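Local coordinates for outer membrane protein assembly factor BamA (Haemophilus ducreyi, PDB 4K3C) that probably takes part in assembling beta-barrel proteins and inserting them into the outer membrane, as the barrel-bearing subunit of the Bam complex, at residues G267-L273 / I303-D309; L273-E279 / H299-I303; R321-P325 / L496-S500. Numbering follows the deposited sequence.

Overall arrangement
This construct, which lacks POTRA domains 1-3, runs from the two remaining POTRA domains into the Omp85 beta-barrel, and all three contacts lie in the barrel. Strand 260-274 pairs antiparallel with strand 303-317 in contact 1, closing the loop between them. Contact 2 is nested inside that loop: it continues from the shared pair Leu273 and Ile303 into the loop ends that flank helix 280-288. Its centre is about 16 Å from that of contact 1. Contact 3 follows in series, its turn 321-325 coming after strand 303-317 and reaching strand 489-500 across 170 residues of further barrel. It is remote, with nearest atoms about 28 Å from contact 1 and 33 Å from contact 2.

Contact 1. Residues G267-L273 / I303-D309; sequences GYTHDKL and IQSADFD
Eight hydrogen bonds join the segments, seven of them between backbones. At one end Gly267 N donates to Asp309 O (3.1 Å) and Asp309 N to Gly267 O (2.8 Å); mid-way Asp271 N meets Ser305 O (3.1 Å) and Ser305 N meets Asp271 O (3.2 Å); at the far end Leu273 N reaches Ile303 O (2.9 Å) and Ile303 N reaches Leu273 O (3.3 Å). Between the first two pairs Thr269 N binds Asp307 O (3.1 Å) without a return bond. There strand 303-317 is interrupted: the peptide before Asp307 is cis and Asp307 has phi/psi 113/61, yet the register holds across the break. Asp343 and Asn344 bind the polar groups of Ala306 and Asp307 from the next hairpin.

The eighth bond runs between side chains: His270 (chi1 t) places NE2 3.0 Å from Gln304 OE1, with Gln304 in m, t. Tyr268 and Phe308, a non-hydrogen-bonded pair with CA atoms 4.5 Å apart, form an offset edge-to-face stack, the Tyr268 edge toward the Phe308 face, centroids 5.1 Å apart and planes at 73°. Tyr268 OH also lies 3.2 Å from Ala306 CB. On the same face Lys272 CG packs 4.0 Å from Gln304 CG. The other face carries Asp271, Ser305, Leu273 and Ile303, with Leu273 CB 4.3 Å from Ile303 CB; Tyr387 touches the first three, consistent with the barrel interior. The axes of segments 267-273 and 303-305 approach to 4.8 Å at 179°, as in an antiparallel neighbour pair in the wall of an Omp85 beta-barrel.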
loop_
_atom_site.group_PDB
_atom_site.type_symbol
_atom_site.label_atom_id
_atom_site.label_comp_id
_atom_site.label_asym_id
_atom_site.label_seq_id
_atom_site.Cartn_x
_atom_site.Cartn_y
_atom_site.Cartn_z
ATOM N N GLY A 267 17.458 10.762 0.044
ATOM C CA GLY A 267 18.137 9.811 -0.812
ATOM C C GLY A 267 19.204 10.425 -1.692
ATOM O O GLY A 267 19.100 11.562 -2.155
ATOM N N TYR A 268 20.249 9.656 -1.935
ATOM C CA TYR A 268 21.255 10.059 -2.895
ATOM C C TYR A 268 21.146 9.134 -4.092
ATOM O O TYR A 268 20.925 7.936 -3.942
ATOM C CB TYR A 268 22.643 9.963 -2.278
ATOM C CG TYR A 268 23.751 10.382 -3.210
ATOM C CD1 TYR A 268 24.366 9.460 -4.042
ATOM C CD2 TYR A 268 24.193 11.700 -3.247
ATOM C CE1 TYR A 268 25.382 9.843 -4.894
ATOM C CE2 TYR A 268 25.224 12.087 -4.077
ATOM C CZ TYR A 268 25.814 11.157 -4.904
ATOM O OH TYR A 268 26.822 11.543 -5.759
ATOM N N THR A 269 21.263 9.693 -5.288
ATOM C CA THR A 269 21.098 8.917 -6.509
ATOM C C THR A 269 21.970 9.457 -7.648
ATOM O O THR A 269 22.038 10.655 -7.900
ATOM C CB THR A 269 19.616 8.878 -7.008
ATOM O OG1 THR A 269 19.319 10.087 -7.704
ATOM C CG2 THR A 269 18.601 8.684 -5.860
ATOM N N HIS A 270 22.595 8.544 -8.370
ATOM C CA HIS A 270 23.515 8.902 -9.420
ATOM C C HIS A 270 23.001 8.303 -10.722
ATOM O O HIS A 270 22.797 7.104 -10.804
ATOM C CB HIS A 270 24.873 8.346 -9.038
ATOM C CG HIS A 270 25.902 8.450 -10.109
ATOM N ND1 HIS A 270 26.857 7.478 -10.312
ATOM C CD2 HIS A 270 26.155 9.427 -11.013
ATOM C CE1 HIS A 270 27.648 7.843 -11.306
ATOM N NE2 HIS A 270 27.242 9.023 -11.746
ATOM N N ASP A 271 22.759 9.158 -11.719
ATOM C CA ASP A 271 22.195 8.776 -13.018
ATOM C C ASP A 271 23.243 8.980 -14.094
ATOM O O ASP A 271 23.925 10.007 -14.107
ATOM C CB ASP A 271 21.011 9.676 -13.401
ATOM C CG ASP A 271 19.868 9.620 -12.416
ATOM O OD1 ASP A 271 19.044 8.669 -12.482
ATOM O OD2 ASP A 271 19.783 10.561 -11.598
ATOM N N LYS A 272 23.345 8.031 -15.018
ATOM C CA LYS A 272 24.308 8.130 -16.100
ATOM C C LYS A 272 23.557 7.836 -17.387
ATOM O O LYS A 272 22.888 6.805 -17.490
ATOM C CB LYS A 272 25.456 7.139 -15.885
ATOM C CG LYS A 272 26.626 7.293 -16.847
ATOM C CD LYS A 272 27.700 6.205 -16.665
ATOM C CE LYS A 272 28.301 6.190 -15.252
ATOM N NZ LYS A 272 27.491 5.393 -14.276
ATOM N N LEU A 273 23.641 8.743 -18.360
ATOM C CA LEU A 273 22.908 8.569 -19.612
ATOM C C LEU A 273 23.819 8.482 -20.833
ATOM O O LEU A 273 24.755 9.265 -20.983
ATOM C CB LEU A 273 21.844 9.658 -19.785
ATOM C CG LEU A 273 20.603 9.496 -18.889
ATOM C CD1 LEU A 273 20.832 9.999 -17.467
ATOM C CD2 LEU A 273 19.357 10.143 -19.508
ATOM N N ILE A 303 26.010 12.134 -20.040
ATOM C CA ILE A 303 25.462 13.046 -19.050
ATOM C C ILE A 303 25.444 12.309 -17.720
ATOM O O ILE A 303 25.118 11.132 -17.691
ATOM C CB ILE A 303 24.004 13.367 -19.457
ATOM C CG1 ILE A 303 23.966 13.990 -20.857
ATOM C CG2 ILE A 303 23.313 14.246 -18.432
ATOM C CD1 ILE A 303 22.603 13.972 -21.514
ATOM N N GLN A 304 25.803 12.979 -16.626
ATOM C CA GLN A 304 25.854 12.347 -15.293
ATOM C C GLN A 304 25.375 13.342 -14.245
ATOM O O GLN A 304 25.427 14.542 -14.483
ATOM C CB GLN A 304 27.286 11.928 -14.906
ATOM C CG GLN A 304 27.976 10.905 -15.794
ATOM C CD GLN A 304 29.134 10.208 -15.070
ATOM O OE1 GLN A 304 29.107 10.082 -13.849
ATOM N NE2 GLN A 304 30.149 9.755 -15.820
ATOM N N SER A 305 24.954 12.852 -13.081
ATOM C CA SER A 305 24.610 13.733 -11.975
ATOM C C SER A 305 24.313 13.006 -10.663
ATOM O O SER A 305 24.084 11.805 -10.651
ATOM C CB SER A 305 23.397 14.605 -12.353
ATOM O OG SER A 305 22.341 13.839 -12.921
ATOM N N ALA A 306 24.333 13.760 -9.561
ATOM C CA ALA A 306 23.554 13.450 -8.342
ATOM C C ALA A 306 23.438 14.766 -7.609
ATOM O O ALA A 306 24.332 15.586 -7.806
ATOM C CB ALA A 306 24.272 12.504 -7.506
ATOM N N ASP A 307 22.416 15.074 -6.796
ATOM C CA ASP A 307 21.092 14.469 -6.524
ATOM C C ASP A 307 20.847 13.847 -5.148
ATOM O O ASP A 307 20.563 12.662 -5.008
ATOM C CB ASP A 307 20.409 13.747 -7.682
ATOM C CG ASP A 307 19.774 14.715 -8.658
ATOM O OD1 ASP A 307 20.422 15.733 -8.948
ATOM O OD2 ASP A 307 18.631 14.469 -9.116
ATOM N N PHE A 308 20.962 14.705 -4.140
ATOM C CA PHE A 308 20.384 14.491 -2.829
ATOM C C PHE A 308 18.940 14.970 -2.894
ATOM O O PHE A 308 18.689 16.140 -3.151
ATOM C CB PHE A 308 21.095 15.358 -1.806
ATOM C CG PHE A 308 22.205 14.678 -1.098
ATOM C CD1 PHE A 308 23.476 14.626 -1.654
ATOM C CD2 PHE A 308 21.992 14.107 0.145
ATOM C CE1 PHE A 308 24.518 14.002 -0.981
ATOM C CE2 PHE A 308 23.028 13.476 0.823
ATOM C CZ PHE A 308 24.293 13.425 0.256
ATOM N N ASP A 309 17.983 14.087 -2.655
ATOM C CA ASP A 309 16.590 14.488 -2.738
ATOM C C ASP A 309 15.885 14.388 -1.389
ATOM O O ASP A 309 16.268 13.567 -0.538
ATOM C CB ASP A 309 15.858 13.623 -3.760
ATOM C CG ASP A 309 15.860 12.168 -3.375
ATOM O OD1 ASP A 309 14.984 11.774 -2.567
ATOM O OD2 ASP A 309 16.752 11.430 -3.861
#

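Contact 2. Residues L273-E279 / H299-I303; sequences LRNVERE and HYDRI
Where barrel strand 260-274 passes into the loop carrying helix 280-288, Leu273 (chi1 m, chi2 p) and Ile303 (m, t) form the last hydrogen-bonded antiparallel pair: Leu273 N to Ile303 O 2.9 Å, Ile303 N to Leu273 O 3.3 Å. Beyond it regular pairing ends but the backbones stay close (Glu277 CA to His299 CA 4.3 Å); Asn275, Val276, Arg278 and His299 take positive phi, and one weak bond remains, Tyr300 N to Val276 O (3.5 Å). Arg278 CB lies 4.0 Å from the centroid of the Tyr300 (chi1 m) ring, over its face, while Val276 CG1 (chi1 t) meets Tyr300 CD2 at the edge, 3.4 Å. Glu277 CA likewise sits over His299 (m), 3.7 Å from its centroid. Arg278 (t, t, t) forms a salt bridge with Glu283 and a cation-pi contact with Tyr413; Glu279 (p) N-caps helix 280-288 at Arg282 N. Beyond the strand pair the contact rests mainly on CH-pi and apolar packing, while like-charged Arg274 NH2 and Arg302 NH2, 3.0 Å apart, add no attraction.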
loop_
_atom_site.group_PDB
_atom_site.type_symbol
_atom_site.label_atom_id
_atom_site.label_comp_id
_atom_site.label_asym_id
_atom_site.label_seq_id
_atom_site.Cartn_x
_atom_site.Cartn_y
_atom_site.Cartn_z
ATOM N N LEU A 273 23.641 8.743 -18.360
ATOM C CA LEU A 273 22.908 8.569 -19.612
ATOM C C LEU A 273 23.819 8.482 -20.833
ATOM O O LEU A 273 24.755 9.265 -20.983
ATOM C CB LEU A 273 21.844 9.658 -19.785
ATOM C CG LEU A 273 20.603 9.496 -18.889
ATOM C CD1 LEU A 273 20.832 9.999 -17.467
ATOM C CD2 LEU A 273 19.357 10.143 -19.508
ATOM N N ARG A 274 23.536 7.502 -21.689
ATOM C CA ARG A 274 24.270 7.270 -22.933
ATOM C C ARG A 274 23.233 7.187 -24.064
ATOM O O ARG A 274 22.022 7.114 -23.789
ATOM C CB ARG A 274 25.085 5.974 -22.835
ATOM C CG ARG A 274 24.262 4.679 -22.949
ATOM C CD ARG A 274 24.875 3.510 -22.167
ATOM N NE ARG A 274 26.253 3.232 -22.567
ATOM C CZ ARG A 274 27.150 2.609 -21.803
ATOM N NH1 ARG A 274 26.822 2.195 -20.580
ATOM N NH2 ARG A 274 28.384 2.403 -22.262
ATOM N N ASN A 275 23.700 7.179 -25.316
ATOM C CA ASN A 275 22.812 7.311 -26.467
ATOM C C ASN A 275 22.306 8.745 -26.359
ATOM O O ASN A 275 23.115 9.678 -26.350
ATOM C CB ASN A 275 21.692 6.240 -26.435
ATOM C CG ASN A 275 20.726 6.312 -27.619
ATOM O OD1 ASN A 275 20.434 7.384 -28.144
ATOM N ND2 ASN A 275 20.196 5.157 -28.014
ATOM N N VAL A 276 20.992 8.914 -26.204
ATOM C CA VAL A 276 20.341 10.230 -26.208
ATOM C C VAL A 276 20.605 10.938 -27.523
ATOM O O VAL A 276 21.604 11.654 -27.653
ATOM C CB VAL A 276 20.810 11.137 -25.067
ATOM C CG1 VAL A 276 19.813 12.255 -24.881
ATOM C CG2 VAL A 276 20.951 10.350 -23.778
ATOM N N GLU A 277 19.700 10.755 -28.484
ATOM C CA GLU A 277 19.998 11.092 -29.878
ATOM C C GLU A 277 19.839 12.558 -30.217
ATOM O O GLU A 277 19.781 12.922 -31.388
ATOM C CB GLU A 277 19.230 10.198 -30.868
ATOM C CG GLU A 277 17.812 10.624 -31.203
ATOM C CD GLU A 277 17.615 10.799 -32.699
ATOM O OE1 GLU A 277 18.399 11.553 -33.315
ATOM O OE2 GLU A 277 16.683 10.177 -33.258
ATOM N N ARG A 278 19.795 13.389 -29.184
ATOM C CA ARG A 278 19.859 14.842 -29.342
ATOM C C ARG A 278 18.629 15.455 -29.994
ATOM O O ARG A 278 18.549 15.576 -31.216
ATOM C CB ARG A 278 21.137 15.281 -30.073
ATOM C CG ARG A 278 21.307 16.788 -30.166
ATOM C CD ARG A 278 22.652 17.183 -30.768
ATOM N NE ARG A 278 22.840 18.630 -30.710
ATOM C CZ ARG A 278 23.270 19.376 -31.720
ATOM N NH1 ARG A 278 23.580 18.822 -32.884
ATOM N NH2 ARG A 278 23.395 20.684 -31.563
ATOM N N GLU A 279 17.673 15.851 -29.163
ATOM C CA GLU A 279 16.537 16.610 -29.651
ATOM C C GLU A 279 16.375 17.968 -28.948
ATOM O O GLU A 279 17.082 18.289 -27.998
ATOM C CB GLU A 279 15.251 15.775 -29.596
ATOM C CG GLU A 279 14.622 15.646 -28.231
ATOM C CD GLU A 279 13.832 16.873 -27.847
ATOM O OE1 GLU A 279 14.195 17.499 -26.837
ATOM O OE2 GLU A 279 12.887 17.238 -28.576
ATOM N N HIS A 299 23.883 13.056 -31.079
ATOM C CA HIS A 299 24.019 12.522 -29.717
ATOM C C HIS A 299 24.909 13.367 -28.799
ATOM O O HIS A 299 25.729 14.164 -29.262
ATOM C CB HIS A 299 24.486 11.065 -29.744
ATOM C CG HIS A 299 23.655 10.188 -30.629
ATOM N ND1 HIS A 299 23.679 10.277 -32.005
ATOM C CD2 HIS A 299 22.766 9.209 -30.333
ATOM C CE1 HIS A 299 22.844 9.390 -32.518
ATOM N NE2 HIS A 299 22.275 8.731 -31.524
ATOM N N TYR A 300 24.734 13.205 -27.493
ATOM C CA TYR A 300 25.478 14.015 -26.537
ATOM C C TYR A 300 26.640 13.268 -25.922
ATOM O O TYR A 300 26.571 12.058 -25.716
ATOM C CB TYR A 300 24.566 14.472 -25.406
ATOM C CG TYR A 300 23.352 15.222 -25.865
ATOM C CD1 TYR A 300 23.448 16.539 -26.300
ATOM C CD2 TYR A 300 22.111 14.622 -25.861
ATOM C CE1 TYR A 300 22.331 17.230 -26.730
ATOM C CE2 TYR A 300 20.998 15.303 -26.275
ATOM C CZ TYR A 300 21.116 16.600 -26.710
ATOM O OH TYR A 300 20.000 17.260 -27.124
ATOM N N ASP A 301 27.707 14.001 -25.617
ATOM C CA ASP A 301 28.749 13.468 -24.753
ATOM C C ASP A 301 28.045 13.164 -23.442
ATOM O O ASP A 301 27.433 14.050 -22.844
ATOM C CB ASP A 301 29.873 14.489 -24.538
ATOM C CG ASP A 301 30.536 14.920 -25.839
ATOM O OD1 ASP A 301 30.430 14.180 -26.839
ATOM O OD2 ASP A 301 31.166 16.001 -25.859
ATOM N N ARG A 302 28.118 11.907 -23.023
ATOM C CA ARG A 302 27.321 11.387 -21.917
ATOM C C ARG A 302 27.145 12.316 -20.707
ATOM O O ARG A 302 27.994 13.152 -20.404
ATOM C CB ARG A 302 27.833 10.005 -21.502
ATOM C CG ARG A 302 27.936 9.028 -22.675
ATOM C CD ARG A 302 28.190 7.592 -22.215
ATOM N NE ARG A 302 29.472 7.418 -21.534
ATOM C CZ ARG A 302 30.010 6.237 -21.247
ATOM N NH1 ARG A 302 31.182 6.168 -20.624
ATOM N NH2 ARG A 302 29.379 5.121 -21.589
ATOM N N ILE A 303 26.010 12.134 -20.040
ATOM C CA ILE A 303 25.462 13.046 -19.050
ATOM C C ILE A 303 25.444 12.309 -17.720
ATOM O O ILE A 303 25.118 11.132 -17.691
ATOM C CB ILE A 303 24.004 13.367 -19.457
ATOM C CG1 ILE A 303 23.966 13.990 -20.857
ATOM C CG2 ILE A 303 23.313 14.246 -18.432
ATOM C CD1 ILE A 303 22.603 13.972 -21.514
#

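Contact 3. Residues R321-P325 / L496-S500; sequences RGYFP and LQWQS
Gln497, on strand 489-500, directs its CB toward the turn 321-325; with chi1 p and chi2 t its amide extends to the ring edge of Phe324, where NE2 lies 3.1 Å from Phe324 CE1. Phe324 itself sits in the left-handed region (phi/psi 57/56); its CB points sideways, and chi1 m brings the end of the ring to the strand. Arg454 of the adjacent strand 453-465 touches both Phe324 and Gln497 and bonds to the carbonyl of Pro325.

Trp498 turns its CB away, and its part is slight: its CA is 4.5 Å from Phe324 CZ at the ring edge. The turn joins the consecutive strands 303-317 and 328-338 of the Omp85 barrel, whereas strand 489-500 pairs with 453-465 and 503-512 farther round the wall. The contact therefore bridges strands that are not neighbours in the sheet. No hydrogen bond crosses it, and the backbones stay well apart, with Tyr323 and Gln499 CA atoms 8.9 Å from each other.

Gln499 again points its CB toward the turn. Its chi1 m sets CG over one face of the Tyr323 ring, 3.3 Å from Tyr323 CE1, and 4.2 Å from Phe324 CZ. Tyr323 (chi1 p, chi2 90°) aims its CB at the strand and gives its hydroxyl to a hydrogen bond with Asn452, whose backbone is in turn bonded to that of Gln499.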
loop_
_atom_site.group_PDB
_atom_site.type_symbol
_atom_site.label_atom_id
_atom_site.label_comp_id
_atom_site.label_asym_id
_atom_site.label_seq_id
_atom_site.Cartn_x
_atom_site.Cartn_y
_atom_site.Cartn_z
ATOM N N ARG A 321 -12.239 -3.379 0.653
ATOM C CA ARG A 321 -11.687 -4.653 0.235
ATOM C C ARG A 321 -10.269 -4.599 -0.305
ATOM O O ARG A 321 -9.833 -3.590 -0.846
ATOM C CB ARG A 321 -12.583 -5.274 -0.805
ATOM C CG ARG A 321 -13.834 -5.819 -0.235
ATOM C CD ARG A 321 -14.398 -6.967 -1.045
ATOM N NE ARG A 321 -13.479 -7.544 -2.012
ATOM C CZ ARG A 321 -13.877 -8.204 -3.088
ATOM N NH1 ARG A 321 -12.989 -8.701 -3.929
ATOM N NH2 ARG A 321 -15.166 -8.360 -3.325
ATOM N N GLY A 322 -9.559 -5.711 -0.148
ATOM C CA GLY A 322 -8.223 -5.829 -0.683
ATOM C C GLY A 322 -8.262 -5.543 -2.168
ATOM O O GLY A 322 -7.837 -4.480 -2.615
ATOM N N TYR A 323 -8.785 -6.486 -2.942
ATOM C CA TYR A 323 -8.957 -6.260 -4.371
ATOM C C TYR A 323 -10.446 -6.214 -4.746
ATOM O O TYR A 323 -11.290 -6.816 -4.076
ATOM C CB TYR A 323 -8.178 -7.291 -5.193
ATOM C CG TYR A 323 -8.737 -8.679 -5.111
ATOM C CD1 TYR A 323 -9.702 -9.104 -6.010
ATOM C CD2 TYR A 323 -8.309 -9.571 -4.137
ATOM C CE1 TYR A 323 -10.238 -10.381 -5.942
ATOM C CE2 TYR A 323 -8.835 -10.858 -4.067
ATOM C CZ TYR A 323 -9.799 -11.254 -4.980
ATOM O OH TYR A 323 -10.342 -12.513 -4.942
ATOM N N PHE A 324 -10.749 -5.486 -5.819
ATOM C CA PHE A 324 -12.129 -5.147 -6.216
ATOM C C PHE A 324 -12.924 -4.424 -5.129
ATOM O O PHE A 324 -14.003 -4.873 -4.751
ATOM C CB PHE A 324 -12.913 -6.371 -6.720
ATOM C CG PHE A 324 -12.272 -7.071 -7.883
ATOM C CD1 PHE A 324 -11.335 -6.416 -8.685
ATOM C CD2 PHE A 324 -12.585 -8.389 -8.167
ATOM C CE1 PHE A 324 -10.722 -7.059 -9.754
ATOM C CE2 PHE A 324 -11.978 -9.046 -9.242
ATOM C CZ PHE A 324 -11.047 -8.375 -10.038
ATOM N N PRO A 325 -12.403 -3.285 -4.640
ATOM C CA PRO A 325 -13.137 -2.543 -3.618
ATOM C C PRO A 325 -14.509 -2.240 -4.159
ATOM O O PRO A 325 -14.671 -2.099 -5.366
ATOM C CB PRO A 325 -12.352 -1.234 -3.498
ATOM C CG PRO A 325 -11.021 -1.535 -4.037
ATOM C CD PRO A 325 -11.256 -2.516 -5.139
ATOM N N LEU A 496 -12.337 -6.139 -18.632
ATOM C CA LEU A 496 -12.573 -7.331 -17.836
ATOM C C LEU A 496 -11.373 -7.516 -16.965
ATOM O O LEU A 496 -10.247 -7.319 -17.409
ATOM C CB LEU A 496 -12.738 -8.570 -18.719
ATOM C CG LEU A 496 -13.371 -9.778 -18.012
ATOM C CD1 LEU A 496 -14.239 -10.581 -18.973
ATOM C CD2 LEU A 496 -12.321 -10.679 -17.355
ATOM N N GLN A 497 -11.589 -7.884 -15.718
ATOM C CA GLN A 497 -10.466 -8.414 -14.981
ATOM C C GLN A 497 -10.844 -9.603 -14.136
ATOM O O GLN A 497 -11.994 -9.754 -13.735
ATOM C CB GLN A 497 -9.725 -7.344 -14.186
ATOM C CG GLN A 497 -10.509 -6.598 -13.180
ATOM C CD GLN A 497 -9.884 -5.242 -12.930
ATOM O OE1 GLN A 497 -9.367 -4.616 -13.856
ATOM N NE2 GLN A 497 -9.917 -4.782 -11.683
ATOM N N TRP A 498 -9.873 -10.475 -13.911
ATOM C CA TRP A 498 -10.104 -11.564 -12.995
ATOM C C TRP A 498 -8.873 -12.109 -12.270
ATOM O O TRP A 498 -7.764 -12.174 -12.810
ATOM C CB TRP A 498 -11.036 -12.640 -13.600
ATOM C CG TRP A 498 -10.440 -13.782 -14.334
ATOM C CD1 TRP A 498 -9.851 -13.757 -15.561
ATOM C CD2 TRP A 498 -10.459 -15.153 -13.923
ATOM N NE1 TRP A 498 -9.462 -15.029 -15.928
ATOM C CE2 TRP A 498 -9.824 -15.903 -14.940
ATOM C CE3 TRP A 498 -10.929 -15.814 -12.788
ATOM C CZ2 TRP A 498 -9.649 -17.272 -14.858
ATOM C CZ3 TRP A 498 -10.763 -17.172 -12.708
ATOM C CH2 TRP A 498 -10.118 -17.890 -13.736
ATOM N N GLN A 499 -9.095 -12.441 -11.004
ATOM C CA GLN A 499 -8.080 -13.023 -10.158
ATOM C C GLN A 499 -8.200 -14.515 -10.315
ATOM O O GLN A 499 -8.920 -15.162 -9.560
ATOM C CB GLN A 499 -8.317 -12.620 -8.706
ATOM C CG GLN A 499 -8.323 -11.105 -8.494
ATOM C CD GLN A 499 -6.928 -10.490 -8.465
ATOM O OE1 GLN A 499 -6.670 -9.479 -9.124
ATOM N NE2 GLN A 499 -6.026 -11.095 -7.695
ATOM N N SER A 500 -7.510 -15.048 -11.320
ATOM C CA SER A 500 -7.496 -16.481 -11.575
ATOM C C SER A 500 -6.688 -17.181 -10.496
ATOM O O SER A 500 -5.976 -16.528 -9.730
ATOM C CB SER A 500 -6.885 -16.774 -12.946
ATOM O OG SER A 500 -5.481 -16.586 -12.927
#